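Side-chain contacts in response regulator aspartate phosphatase H (Bacillus subtilis, PDB 3Q15), which dephosphorylates the sporulation phosphotransferase Spo0F and also acts on the response regulator ComA, thereby helping to separate competence from sporulation in time: residues A[141-144]-A[145-149]; A[165-168]-A[169-173]; A[172-175]-A[176-179]; A[179-182]-A[183-187]; A[247-250]-A[251-255]. All coordinates share one frame; numbering follows the deposited sequence.

In the fold
All five contacts are local, formed along helices or round one turn of the helical repeat domain. Contact 1, on helix 137-153, is the most buried; contacts 2 and 4, on the next two helices, are partly buried, and contact 3 is the surface turn joining those two. Contacts 1, 2 and 4 touch one another: Glu142 binds Tyr171 and forms a salt bridge with Arg180. Contacts 1 and 4 also share a sulfate, and in both charged groups lie beside aromatic rings. Contact 5 lies apart on helix 238-255, its centre about 21 Å from that of contact 4, with a buried serine-to-carbonyl bond beside exposed charged chains.

Contact 1: residues A[141-144]-A[145-149]; sequences AEFH and FKVAE. With SO4 (sulfate ion), chain F.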
# COMPACT_ATOMS: atom_id res chain seq x y z
N ALA A 141 -17.52 -2.67 -1.24
CA ALA A 141 -17.07 -1.97 -2.45
C ALA A 141 -16.77 -0.51 -2.14
O ALA A 141 -15.75 0.04 -2.57
CB ALA A 141 -18.13 -2.07 -3.54
N GLU A 142 -17.67 0.11 -1.39
CA GLU A 142 -17.59 1.52 -1.08
C GLU A 142 -16.30 1.84 -0.33
O GLU A 142 -15.64 2.84 -0.61
CB GLU A 142 -18.81 1.94 -0.25
CG GLU A 142 -19.16 3.41 -0.36
CD GLU A 142 -19.85 3.76 -1.67
OE1 GLU A 142 -20.02 2.86 -2.53
OE2 GLU A 142 -20.23 4.94 -1.84
N PHE A 143 -15.94 0.97 0.61
CA PHE A 143 -14.69 1.11 1.33
C PHE A 143 -13.49 1.03 0.39
O PHE A 143 -12.56 1.84 0.47
CB PHE A 143 -14.57 0.02 2.39
CG PHE A 143 -13.19 -0.10 2.97
CD1 PHE A 143 -12.78 0.74 3.99
CD2 PHE A 143 -12.30 -1.04 2.48
CE1 PHE A 143 -11.51 0.64 4.52
CE2 PHE A 143 -11.03 -1.15 3.01
CZ PHE A 143 -10.63 -0.30 4.03
N HIS A 144 -13.50 0.04 -0.50
CA HIS A 144 -12.40 -0.15 -1.43
C HIS A 144 -12.26 1.02 -2.40
O HIS A 144 -11.15 1.42 -2.74
CB HIS A 144 -12.56 -1.47 -2.20
CG HIS A 144 -12.29 -2.68 -1.36
ND1 HIS A 144 -11.04 -2.98 -0.87
CD2 HIS A 144 -13.11 -3.66 -0.92
CE1 HIS A 144 -11.10 -4.09 -0.16
NE2 HIS A 144 -12.34 -4.53 -0.18
N PHE A 145 -13.39 1.56 -2.83
CA PHE A 145 -13.40 2.69 -3.76
C PHE A 145 -12.80 3.94 -3.12
O PHE A 145 -11.93 4.58 -3.70
CB PHE A 145 -14.83 2.97 -4.21
CG PHE A 145 -14.96 4.13 -5.14
CD1 PHE A 145 -14.86 3.96 -6.51
CD2 PHE A 145 -15.19 5.41 -4.65
CE1 PHE A 145 -14.98 5.03 -7.38
CE2 PHE A 145 -15.32 6.49 -5.51
CZ PHE A 145 -15.21 6.29 -6.88
N LYS A 146 -13.27 4.27 -1.93
CA LYS A 146 -12.84 5.49 -1.25
C LYS A 146 -11.37 5.41 -0.84
O LYS A 146 -10.62 6.38 -0.96
CB LYS A 146 -13.72 5.75 -0.03
CG LYS A 146 -15.15 6.14 -0.39
CD LYS A 146 -16.02 6.26 0.84
CE LYS A 146 -17.43 6.68 0.46
NZ LYS A 146 -17.45 8.00 -0.23
N VAL A 147 -10.97 4.24 -0.37
CA VAL A 147 -9.59 4.00 -0.00
C VAL A 147 -8.70 4.01 -1.25
O VAL A 147 -7.58 4.52 -1.22
CB VAL A 147 -9.46 2.66 0.75
CG1 VAL A 147 -8.11 2.02 0.53
CG2 VAL A 147 -9.75 2.85 2.24
N ALA A 148 -9.20 3.45 -2.35
CA ALA A 148 -8.48 3.47 -3.62
C ALA A 148 -8.13 4.90 -4.02
O ALA A 148 -7.02 5.18 -4.47
CB ALA A 148 -9.29 2.79 -4.72
N GLU A 149 -9.09 5.80 -3.86
CA GLU A 149 -8.88 7.20 -4.18
C GLU A 149 -7.81 7.80 -3.27
O GLU A 149 -6.96 8.57 -3.73
CB GLU A 149 -10.18 7.99 -4.05
CG GLU A 149 -11.24 7.60 -5.07
CD GLU A 149 -12.35 8.62 -5.19
OE1 GLU A 149 -12.63 9.05 -6.34
OE2 GLU A 149 -12.93 8.99 -4.15
S SO4 F . -18.76 10.49 -3.80
O1 SO4 F . -19.64 10.08 -4.89
O2 SO4 F . -19.00 11.90 -3.49
O3 SO4 F . -19.03 9.68 -2.62
O4 SO4 F . -17.37 10.32 -4.22
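Lys146 lays its aliphatic chain obliquely across Glu142, one turn earlier on helix 137-153, and CE meets Glu142 CG at 3.8 Å. CG of Lys146 sits beside its own backbone N (chi1 -68°), which brings CG to 3.3 Å from the carbonyl O of Glu142. The chain then runs straight until a bend at its last torsion turns NZ toward a sulfate, probably from the crystallisation liquor, where Lys146 NZ gives sulfate O3 a weak hydrogen bond of 3.3 Å. Lys146 NZ and Glu142 OE2 stay 4.4 Å apart, opposite charges short of a salt bridge; the carboxylate instead takes Arg180 on OE2 and Tyr171 OH on OE1. On another side of the helix Val147 points CG2 over one face of the Phe143 ring in a CH-pi contact, 3.9 Å from the centroid and offset toward the rim at CE1 and CZ. The ring of His144 has Phe143 CD2 above its centre, while its ND1 is hydrogen-bonded to His163 of helix 157-172. Phe145 swings away from this turn to a cation-pi contact with Arg180. Beneath the side chains, Lys146 N bonds Glu142 O at 3.1 Å, one of four successive i to i+4 bonds in this helix of the predicted second TPR repeat. An alanine in place of Lys146 would probably leave the CG of Glu142 without its aliphatic cover and the sulfate without one of its donors. Arg180 binds the anion firmly and Lys146 weakly, so the sulfate probably offsets part of the positive charge gathered here. Glu142 is likely to stay ionised, chiefly through its salt bridge with Arg180.

Contact 2: residues A[165-168]-A[169-173]; sequences LQAL and DIYQN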
# COMPACT_ATOMS: atom_id res chain seq x y z
N LEU A 165 -9.74 -2.38 -8.03
CA LEU A 165 -10.14 -3.57 -8.78
C LEU A 165 -11.12 -4.42 -7.97
O LEU A 165 -11.93 -5.16 -8.55
CB LEU A 165 -8.93 -4.40 -9.20
CG LEU A 165 -8.05 -3.82 -10.31
CD1 LEU A 165 -6.85 -4.73 -10.56
CD2 LEU A 165 -8.85 -3.62 -11.59
N GLN A 166 -11.06 -4.32 -6.65
CA GLN A 166 -12.02 -5.03 -5.80
C GLN A 166 -13.36 -4.31 -5.80
O GLN A 166 -14.41 -4.94 -5.77
CB GLN A 166 -11.49 -5.16 -4.37
CG GLN A 166 -10.26 -6.02 -4.24
CD GLN A 166 -9.91 -6.33 -2.80
OE1 GLN A 166 -8.97 -5.76 -2.24
NE2 GLN A 166 -10.67 -7.23 -2.18
N ALA A 167 -13.31 -2.98 -5.83
CA ALA A 167 -14.52 -2.18 -5.91
C ALA A 167 -15.26 -2.45 -7.22
O ALA A 167 -16.45 -2.79 -7.21
CB ALA A 167 -14.20 -0.70 -5.78
N LEU A 168 -14.55 -2.31 -8.33
CA LEU A 168 -15.13 -2.50 -9.66
C LEU A 168 -15.76 -3.88 -9.84
O LEU A 168 -16.79 -4.02 -10.51
CB LEU A 168 -14.08 -2.26 -10.75
CG LEU A 168 -14.59 -2.32 -12.19
CD1 LEU A 168 -15.59 -1.20 -12.46
CD2 LEU A 168 -13.44 -2.26 -13.17
N ASP A 169 -15.14 -4.89 -9.26
CA ASP A 169 -15.66 -6.25 -9.33
C ASP A 169 -17.07 -6.31 -8.77
O ASP A 169 -17.98 -6.83 -9.42
CB ASP A 169 -14.76 -7.21 -8.55
CG ASP A 169 -13.80 -7.96 -9.45
OD1 ASP A 169 -13.49 -7.46 -10.55
OD2 ASP A 169 -13.34 -9.06 -9.06
N ILE A 170 -17.24 -5.78 -7.56
CA ILE A 170 -18.53 -5.79 -6.89
C ILE A 170 -19.55 -4.93 -7.62
O ILE A 170 -20.72 -5.28 -7.73
CB ILE A 170 -18.41 -5.30 -5.44
CG1 ILE A 170 -17.38 -6.14 -4.68
CG2 ILE A 170 -19.76 -5.34 -4.75
CD1 ILE A 170 -17.22 -5.75 -3.24
N TYR A 171 -19.09 -3.79 -8.13
CA TYR A 171 -19.97 -2.86 -8.84
C TYR A 171 -20.53 -3.47 -10.12
O TYR A 171 -21.70 -3.26 -10.46
CB TYR A 171 -19.22 -1.57 -9.16
CG TYR A 171 -19.02 -0.67 -7.96
CD1 TYR A 171 -20.03 -0.49 -7.02
CD2 TYR A 171 -17.81 -0.02 -7.75
CE1 TYR A 171 -19.85 0.32 -5.92
CE2 TYR A 171 -17.62 0.80 -6.66
CZ TYR A 171 -18.64 0.97 -5.74
OH TYR A 171 -18.45 1.78 -4.64
N GLN A 172 -19.70 -4.23 -10.83
CA GLN A 172 -20.13 -4.87 -12.06
C GLN A 172 -21.17 -5.96 -11.79
O GLN A 172 -21.96 -6.29 -12.67
CB GLN A 172 -18.93 -5.43 -12.83
CG GLN A 172 -18.03 -4.35 -13.43
CD GLN A 172 -16.82 -4.93 -14.15
OE1 GLN A 172 -16.46 -6.09 -13.94
NE2 GLN A 172 -16.19 -4.12 -15.00
N ASN A 173 -21.16 -6.51 -10.58
CA ASN A 173 -22.17 -7.49 -10.18
C ASN A 173 -23.50 -6.82 -9.87
O ASN A 173 -24.52 -7.48 -9.69
CB ASN A 173 -21.70 -8.30 -8.97
CG ASN A 173 -20.85 -9.49 -9.37
OD1 ASN A 173 -20.86 -9.91 -10.52
ND2 ASN A 173 -20.12 -10.05 -8.41
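Helix 157-172 belongs to the predicted second TPR repeat and packs against both helix 137-153 and helix 178-194; in its last turns Ala167 meets Tyr171 and Leu168 meets Gln172. Tyr171 leans its ring back along the helix so that CE2 lies 3.8 Å from Ala167 CB. With CG beside the backbone N (chi1 -74°), the ring also passes close to the carbonyl of Ala167, CD2 standing 3.1 Å from that O, in an approach oblique to the ring. The same carbonyl accepts Tyr171 N at 3.0 Å. At the far end of the ring OH is hydrogen-bonded to Glu142, tying this helix to its predecessor. On the side facing helix 178-194, Leu168 packs against Ser184 and Ile188. The chain of Gln172 crosses this leucine, bringing amide NE2 within 3.7 Å of Leu168 CG and almost as near to CD2, so a polar group rests on an apolar branch. The backbone bonds vary in quality: Gln172 N to Leu168 O is short, whereas Ile170 N to Gln166 O is weak. For the bond from Asp169 N to Leu165 O, 3.3 Å long, the donor stands 46° above the carbonyl plane.

Contact 3: residues A[172-175]-A[176-179]; sequences QNHP and LYSI
His174 and Tyr177 close one turn that runs straight into another: the carbonyl O of His174 accepts the backbone N of Tyr177 at 2.8 Å, with an N-H...O angle of 164°, completing a type I beta turn with Pro175 and Leu176 at its corners, and Tyr177 is at once the centre of an inverse gamma turn. In the gamma turn Ser178 N makes a weak 3.1 Å bond to Leu176 O. The pair of turns links helix 157-172 to helix 178-194, and Tyr177 holds the N-cap position of the second. The two side chains meet through a methylene, CB of His174 lying 3.6 Å from Tyr177 CD1 in an approach oblique to both rings. The carbonyl O of His174 lies in the plane of the Tyr177 ring at its edge, 4.0 Å from CD1. ND1 of His174 is hydrogen-bonded to the carbonyl O of Ile170 in the preceding helix, which restrains the imidazole. Its CG lies beside the backbone N (chi1 -61°), which lets the ring fold back toward that helix while CB faces the tyrosine. Both side chains also touch Ile138 of helix 137-153, and Tyr177 packs on an apolar side chain of another protein in the assembly. Tyr177 O accepts OG1 of Thr181 in the first turn of helix 178-194.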
# COMPACT_ATOMS: atom_id res chain seq x y z
N GLN A 172 -19.70 -4.23 -10.83
CA GLN A 172 -20.13 -4.87 -12.06
C GLN A 172 -21.17 -5.96 -11.79
O GLN A 172 -21.96 -6.29 -12.67
CB GLN A 172 -18.93 -5.43 -12.83
CG GLN A 172 -18.03 -4.35 -13.43
CD GLN A 172 -16.82 -4.93 -14.15
OE1 GLN A 172 -16.46 -6.09 -13.94
NE2 GLN A 172 -16.19 -4.12 -15.00
N ASN A 173 -21.16 -6.51 -10.58
CA ASN A 173 -22.17 -7.49 -10.18
C ASN A 173 -23.50 -6.82 -9.87
O ASN A 173 -24.52 -7.48 -9.69
CB ASN A 173 -21.70 -8.30 -8.97
CG ASN A 173 -20.85 -9.49 -9.37
OD1 ASN A 173 -20.86 -9.91 -10.52
ND2 ASN A 173 -20.12 -10.05 -8.41
N HIS A 174 -23.48 -5.49 -9.80
CA HIS A 174 -24.69 -4.71 -9.56
C HIS A 174 -24.85 -3.65 -10.64
O HIS A 174 -24.42 -2.52 -10.47
CB HIS A 174 -24.62 -4.04 -8.18
CG HIS A 174 -24.51 -5.01 -7.04
ND1 HIS A 174 -23.30 -5.47 -6.57
CD2 HIS A 174 -25.46 -5.63 -6.31
CE1 HIS A 174 -23.51 -6.31 -5.57
NE2 HIS A 174 -24.82 -6.43 -5.39
N PRO A 175 -25.48 -4.03 -11.76
CA PRO A 175 -25.63 -3.19 -12.95
C PRO A 175 -26.23 -1.82 -12.67
O PRO A 175 -26.05 -0.90 -13.46
CB PRO A 175 -26.57 -4.01 -13.84
CG PRO A 175 -26.34 -5.42 -13.41
CD PRO A 175 -26.10 -5.35 -11.94
N LEU A 176 -26.95 -1.68 -11.56
CA LEU A 176 -27.56 -0.40 -11.22
C LEU A 176 -26.53 0.62 -10.73
O LEU A 176 -26.79 1.82 -10.72
CB LEU A 176 -28.66 -0.60 -10.17
CG LEU A 176 -29.81 -1.54 -10.56
CD1 LEU A 176 -30.76 -1.77 -9.39
CD2 LEU A 176 -30.57 -1.01 -11.77
N TYR A 177 -25.35 0.14 -10.34
CA TYR A 177 -24.29 1.02 -9.86
C TYR A 177 -23.36 1.46 -10.99
O TYR A 177 -22.14 1.33 -10.89
CB TYR A 177 -23.49 0.33 -8.75
CG TYR A 177 -24.17 0.34 -7.40
CD1 TYR A 177 -25.13 -0.60 -7.08
CD2 TYR A 177 -23.85 1.31 -6.45
CE1 TYR A 177 -25.76 -0.59 -5.84
CE2 TYR A 177 -24.47 1.32 -5.21
CZ TYR A 177 -25.43 0.37 -4.92
OH TYR A 177 -26.05 0.38 -3.69
N SER A 178 -23.95 1.99 -12.06
CA SER A 178 -23.18 2.40 -13.24
C SER A 178 -22.28 3.59 -12.95
O SER A 178 -21.15 3.65 -13.42
CB SER A 178 -24.12 2.70 -14.42
OG SER A 178 -25.09 3.67 -14.06
N ILE A 179 -22.80 4.55 -12.18
CA ILE A 179 -22.02 5.73 -11.81
C ILE A 179 -20.70 5.34 -11.15
O ILE A 179 -19.63 5.80 -11.55
CB ILE A 179 -22.82 6.66 -10.88
CG1 ILE A 179 -24.03 7.24 -11.61
CG2 ILE A 179 -21.93 7.78 -10.35
CD1 ILE A 179 -23.68 7.95 -12.91

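Contact 4: residues A[179-182]-A[183-187]; sequences IRTI and QSLFV. With SO4 (sulfate ion), chain F.
Successive i to i+4 backbone bonds carry helix 178-194 through residues 179-187, from the nearly straight bond of Gln183 N to Ile179 O (2.9 Å) to that of Phe186 N to Ile182 O. The carbonyl O of Arg180 accepts twice, from Ser184 N and, at 2.7 Å, from Ser184 OG, the two donors reaching it from opposite faces of its plane. The Arg180 chain bends sharply at its second torsion (chi2 -68°) and so crosses Gln183, with the guanidinium and amide planes 24° apart. NH1 of Arg180 gives Gln183 OE1 a hydrogen bond of 2.9 Å, reaching it from above the amide plane rather than along a lone pair. The sulfate sits at the guanidinium edge, in plane, with Arg180 NH1 bonded to O1 and NH2 bonded to O3, each at 3.1 Å. NH2 also forms a salt bridge with Glu142 OE2 of helix 137-153. Farther along, Ile182 and Phe186 lie side by side pointing the same way: CG2 of Ile182 makes a CH-pi contact over a face of the Phe186 ring, 4.0 Å from its centroid and nearest CZ. Ile182 also packs on helix 198-214, and Phe186 on both that helix and helix 218-235. A leucine in place of Arg180 would probably leave the carboxylate of Glu142 without its salt bridge, Gln183 OE1 without this donor and the sulfate without a two-pronged grip. The guanidinium charge is probably balanced by Glu142 and the sulfate, itself likely to come from the crystallisation liquor, while Gln183 OE1 helps to restrain its rotation.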
# COMPACT_ATOMS: atom_id res chain seq x y z
N ILE A 179 -22.80 4.55 -12.18
CA ILE A 179 -22.02 5.73 -11.81
C ILE A 179 -20.70 5.34 -11.15
O ILE A 179 -19.63 5.80 -11.55
CB ILE A 179 -22.82 6.66 -10.88
CG1 ILE A 179 -24.03 7.24 -11.61
CG2 ILE A 179 -21.93 7.78 -10.35
CD1 ILE A 179 -23.68 7.95 -12.91
N ARG A 180 -20.78 4.50 -10.12
CA ARG A 180 -19.58 4.03 -9.43
C ARG A 180 -18.66 3.26 -10.37
O ARG A 180 -17.44 3.27 -10.20
CB ARG A 180 -19.94 3.16 -8.22
CG ARG A 180 -20.22 3.93 -6.94
CD ARG A 180 -18.95 4.58 -6.40
NE ARG A 180 -19.14 5.10 -5.05
CZ ARG A 180 -18.94 6.37 -4.69
NH1 ARG A 180 -18.54 7.26 -5.59
NH2 ARG A 180 -19.13 6.74 -3.43
N THR A 181 -19.26 2.60 -11.35
CA THR A 181 -18.50 1.82 -12.33
C THR A 181 -17.68 2.74 -13.21
O THR A 181 -16.52 2.48 -13.48
CB THR A 181 -19.45 0.97 -13.21
OG1 THR A 181 -20.16 0.03 -12.39
CG2 THR A 181 -18.67 0.21 -14.27
N ILE A 182 -18.31 3.83 -13.65
CA ILE A 182 -17.62 4.82 -14.47
C ILE A 182 -16.50 5.48 -13.67
O ILE A 182 -15.38 5.60 -14.16
CB ILE A 182 -18.60 5.89 -14.98
CG1 ILE A 182 -19.59 5.27 -15.97
CG2 ILE A 182 -17.84 7.03 -15.62
CD1 ILE A 182 -20.69 6.20 -16.41
N GLN A 183 -16.82 5.88 -12.44
CA GLN A 183 -15.82 6.49 -11.56
C GLN A 183 -14.67 5.53 -11.30
O GLN A 183 -13.52 5.94 -11.19
CB GLN A 183 -16.46 6.91 -10.23
CG GLN A 183 -17.48 8.03 -10.34
CD GLN A 183 -18.31 8.19 -9.08
OE1 GLN A 183 -18.73 7.21 -8.46
NE2 GLN A 183 -18.54 9.44 -8.69
N SER A 184 -14.99 4.24 -11.20
CA SER A 184 -13.97 3.22 -10.97
C SER A 184 -13.07 3.07 -12.19
O SER A 184 -11.86 2.85 -12.07
CB SER A 184 -14.60 1.88 -10.61
OG SER A 184 -15.24 1.95 -9.35
N LEU A 185 -13.66 3.20 -13.37
CA LEU A 185 -12.89 3.15 -14.61
C LEU A 185 -11.96 4.35 -14.71
O LEU A 185 -10.80 4.21 -15.13
CB LEU A 185 -13.83 3.09 -15.82
CG LEU A 185 -14.67 1.81 -15.92
CD1 LEU A 185 -15.77 1.94 -16.97
CD2 LEU A 185 -13.79 0.61 -16.21
N PHE A 186 -12.45 5.52 -14.33
CA PHE A 186 -11.62 6.72 -14.30
C PHE A 186 -10.42 6.54 -13.36
O PHE A 186 -9.30 6.93 -13.68
CB PHE A 186 -12.43 7.96 -13.89
CG PHE A 186 -13.40 8.43 -14.93
CD1 PHE A 186 -13.34 7.92 -16.22
CD2 PHE A 186 -14.36 9.37 -14.63
CE1 PHE A 186 -14.23 8.35 -17.19
CE2 PHE A 186 -15.25 9.80 -15.60
CZ PHE A 186 -15.19 9.29 -16.88
N VAL A 187 -10.67 5.94 -12.20
CA VAL A 187 -9.61 5.71 -11.23
C VAL A 187 -8.56 4.75 -11.80
O VAL A 187 -7.36 4.99 -11.66
CB VAL A 187 -10.16 5.16 -9.91
CG1 VAL A 187 -9.01 4.75 -8.99
CG2 VAL A 187 -11.03 6.22 -9.23
S SO4 F . -18.76 10.49 -3.80
O1 SO4 F . -19.64 10.08 -4.89
O2 SO4 F . -19.00 11.90 -3.49
O3 SO4 F . -19.03 9.68 -2.62
O4 SO4 F . -17.37 10.32 -4.22

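Contact 5: residues A[247-250]-A[251-255]; sequences KAAK and VSREK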
# COMPACT_ATOMS: atom_id res chain seq x y z
N LYS A 247 -15.29 17.05 -29.41
CA LYS A 247 -16.48 16.31 -29.03
C LYS A 247 -16.91 16.67 -27.61
O LYS A 247 -18.09 16.91 -27.34
CB LYS A 247 -16.25 14.80 -29.14
CG LYS A 247 -16.19 14.29 -30.57
CD LYS A 247 -16.05 12.78 -30.61
CE LYS A 247 -16.14 12.26 -32.03
NZ LYS A 247 -17.44 12.62 -32.67
N ALA A 248 -15.94 16.72 -26.70
CA ALA A 248 -16.20 17.12 -25.32
C ALA A 248 -16.68 18.57 -25.27
O ALA A 248 -17.57 18.91 -24.49
CB ALA A 248 -14.96 16.94 -24.46
N ALA A 249 -16.08 19.42 -26.10
CA ALA A 249 -16.47 20.82 -26.18
C ALA A 249 -17.94 20.96 -26.57
O ALA A 249 -18.68 21.71 -25.94
CB ALA A 249 -15.58 21.57 -27.16
N LYS A 250 -18.34 20.24 -27.60
CA LYS A 250 -19.72 20.29 -28.09
C LYS A 250 -20.71 19.96 -26.98
O LYS A 250 -21.58 20.77 -26.66
CB LYS A 250 -19.92 19.34 -29.27
CG LYS A 250 -21.35 19.31 -29.82
CD LYS A 250 -21.48 18.33 -30.98
CE LYS A 250 -22.91 18.28 -31.50
NZ LYS A 250 -23.04 17.32 -32.64
N VAL A 251 -20.58 18.77 -26.41
CA VAL A 251 -21.48 18.33 -25.35
C VAL A 251 -21.43 19.29 -24.16
O VAL A 251 -22.43 19.48 -23.46
CB VAL A 251 -21.18 16.88 -24.91
CG1 VAL A 251 -19.72 16.74 -24.52
CG2 VAL A 251 -22.09 16.47 -23.76
N SER A 252 -20.27 19.91 -23.95
CA SER A 252 -20.10 20.89 -22.88
C SER A 252 -20.92 22.16 -23.15
O SER A 252 -21.79 22.51 -22.36
CB SER A 252 -18.63 21.25 -22.71
OG SER A 252 -17.90 20.18 -22.14
N ARG A 253 -20.63 22.83 -24.26
CA ARG A 253 -21.33 24.06 -24.62
C ARG A 253 -22.85 23.88 -24.62
O ARG A 253 -23.60 24.82 -24.35
CB ARG A 253 -20.88 24.56 -26.00
CG ARG A 253 -19.40 24.90 -26.10
CD ARG A 253 -19.12 25.70 -27.37
NE ARG A 253 -17.72 26.08 -27.50
CZ ARG A 253 -16.84 25.45 -28.26
NH1 ARG A 253 -17.21 24.40 -28.98
NH2 ARG A 253 -15.58 25.87 -28.32
N GLU A 254 -23.30 22.67 -24.94
CA GLU A 254 -24.72 22.42 -25.14
C GLU A 254 -25.45 21.94 -23.88
O GLU A 254 -26.63 22.21 -23.71
CB GLU A 254 -24.95 21.43 -26.29
CG GLU A 254 -24.50 21.94 -27.65
CD GLU A 254 -24.89 21.01 -28.79
OE1 GLU A 254 -25.66 20.06 -28.55
OE2 GLU A 254 -24.42 21.24 -29.93
N LYS A 255 -24.74 21.24 -23.00
CA LYS A 255 -25.38 20.64 -21.83
C LYS A 255 -24.61 20.75 -20.51
O LYS A 255 -25.21 20.71 -19.44
CB LYS A 255 -25.76 19.19 -22.11
CG LYS A 255 -26.80 19.02 -23.20
CD LYS A 255 -27.25 17.57 -23.32
CE LYS A 255 -28.34 17.42 -24.36
NZ LYS A 255 -28.85 16.02 -24.42
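The carbonyl O of Ala248 takes two hydrogen bonds from Ser252, from OG at 2.7 Å and from N at 2.9 Å. The two donors come from opposite faces of the carbonyl plane, OG standing 38° out of it. The hydroxyl gets there because OG lies beside its own backbone N (chi1 -71°), so a buried serine finds its acceptor one turn back. Arg253 N to Ala249 O, nearly straight, and Glu254 N to Lys250 O continue the i to i+4 series. A methyl makes tight van der Waals contact with two backbone carbonyls: Val251 CG1, set between its own backbone N and carbonyl carbon (chi1 54°), lies 3.1 Å from Ala248 O and almost as near to Lys247 O. These bonds and contacts run along helix 238-255 in the predicted fourth TPR repeat, where helices pack in antiparallel pairs. Val251 and Ala248 face Leu225 of helix 218-235, while Ser252 touches Leu260 and Val263 of helix 260-273. Charged side chains make the remaining contacts. Arg253 lies alongside helix 260-273, touching Leu260 and Leu264; Ala249 CB lies oblique to its guanidinium, 3.7 Å from Arg253 NH1, and NH2 makes a salt bridge with Glu286. Lys250 and Glu254 are both extended and cross at a slant, the carboxylate oxygen OE2 of Glu254 resting 3.6 Å from Lys250 CG on the aliphatic part of the lysine. Their charged ends stay 5.0 Å apart, Lys250 NZ to Glu254 OE2, so any attraction between them acts at a distance, on an exposed flank of the helix.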